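Local coordinates for preproptth (Bombyx mori, PDB 5AOQ), which is the precursor of prothoracicotropic hormone, a cystine-knot neurohormone that is perceived by the receptor tyrosine kinase Torso and is linked to the timing of development and metamorphosis, at the interface of chains A and B. Sequence-based numbering; all coordinates share one arbitrary frame. Chains: chain A/B, Preproptth.

The interface of chains A and B. Residues chain A 14, 16; chain B 48, 52, 98.
A:Pro14, the first modelled residue of its chain, wedges its pyrrolidine ring into a corner of chain B formed by the B:Tyr52 ring and the B:Cys48–B:Cys98 disulfide. Both chains are copies of the mature, active part of the hormone, a cystine-knot fold, and they meet here through loops at one end of their long strands. The patch is a small part of a contact that is not an exact two-fold, and it probably helps to hold the pair together. The CD methylene of A:Pro14 sits over the centre of the B:Tyr52 ring, 3.5 Å from the centroid, in a CH-pi contact. The two side chains approach from opposite directions, with CD nearly equidistant from the six ring carbons; CE2 of B:Tyr52 lies 3.6 Å from CD. A chi1 of -51° sets CG of B:Tyr52 beside its own backbone N and brings the ring alongside the proline, and a chi2 of 88° turns its face, rather than its edge, toward CD. CG of A:Pro14 lies deeper in the corner, within 3.3 Å of SG of B:Cys48 and 3.8 Å from SG of B:Cys98. It also touches the near side of the aromatic ring, 3.8 Å from CG of B:Tyr52, while CB of A:Pro14 rests beside SG of B:Cys48 at 3.6 Å. Both cysteine sulfurs turn away from their backbone N, and the bridge they form makes one wall of the corner. Trimmed to an alanine, B:Tyr52 would probably no longer cover CD of A:Pro14, and the pyrrolidine ring could shift off the disulfide. A:Thr16 adds a lighter touch farther along the chain: its methyl CG2 reaches toward the backbone of B:Cys98, 4.0 Å from N. The carbonyl O of that same cysteine faces the proline instead, 3.6 Å from CG of A:Pro14.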
loop_
_atom_site.group_PDB
_atom_site.type_symbol
_atom_site.label_atom_id
_atom_site.label_comp_id
_atom_site.label_asym_id
_atom_site.label_seq_id
_atom_site.Cartn_x
_atom_site.Cartn_y
_atom_site.Cartn_z
ATOM N N PRO A 14 35.781 2.034 -9.685
ATOM C CA PRO A 14 36.727 3.054 -9.216
ATOM C C PRO A 14 36.717 3.212 -7.698
ATOM O O PRO A 14 37.659 2.777 -7.033
ATOM C CB PRO A 14 36.239 4.335 -9.908
ATOM C CG PRO A 14 34.828 4.055 -10.308
ATOM C CD PRO A 14 34.783 2.596 -10.609
ATOM N N THR A 16 33.885 2.331 -5.501
ATOM C CA THR A 16 32.578 1.766 -5.187
ATOM C C THR A 16 32.684 0.341 -4.650
ATOM O O THR A 16 33.665 -0.358 -4.906
ATOM C CB THR A 16 31.669 1.760 -6.430
ATOM O OG1 THR A 16 32.345 1.113 -7.516
ATOM C CG2 THR A 16 31.312 3.182 -6.838
ATOM N N CYS B 48 35.235 11.231 -9.908
ATOM C CA CYS B 48 35.282 9.871 -10.433
ATOM C C CYS B 48 35.278 9.947 -11.956
ATOM O O CYS B 48 34.410 9.365 -12.607
ATOM C CB CYS B 48 34.095 9.045 -9.924
ATOM S SG CYS B 48 34.189 7.272 -10.268
ATOM N N TYR B 52 34.238 5.835 -16.263
ATOM C CA TYR B 52 33.026 5.729 -15.460
ATOM C C TYR B 52 32.239 7.035 -15.370
ATOM O O TYR B 52 32.817 8.122 -15.337
ATOM C CB TYR B 52 33.379 5.239 -14.056
ATOM C CG TYR B 52 34.228 3.986 -14.056
ATOM C CD1 TYR B 52 35.614 4.062 -14.117
ATOM C CD2 TYR B 52 33.643 2.727 -14.006
ATOM C CE1 TYR B 52 36.393 2.920 -14.122
ATOM C CE2 TYR B 52 34.414 1.580 -14.012
ATOM C CZ TYR B 52 35.789 1.681 -14.071
ATOM O OH TYR B 52 36.561 0.543 -14.076
ATOM N N CYS B 98 29.115 5.220 -9.434
ATOM C CA CYS B 98 30.032 5.533 -10.528
ATOM C C CYS B 98 30.312 4.323 -11.424
ATOM O O CYS B 98 31.466 3.930 -11.605
ATOM C CB CYS B 98 31.348 6.082 -9.965
ATOM S SG CYS B 98 32.437 6.849 -11.225
#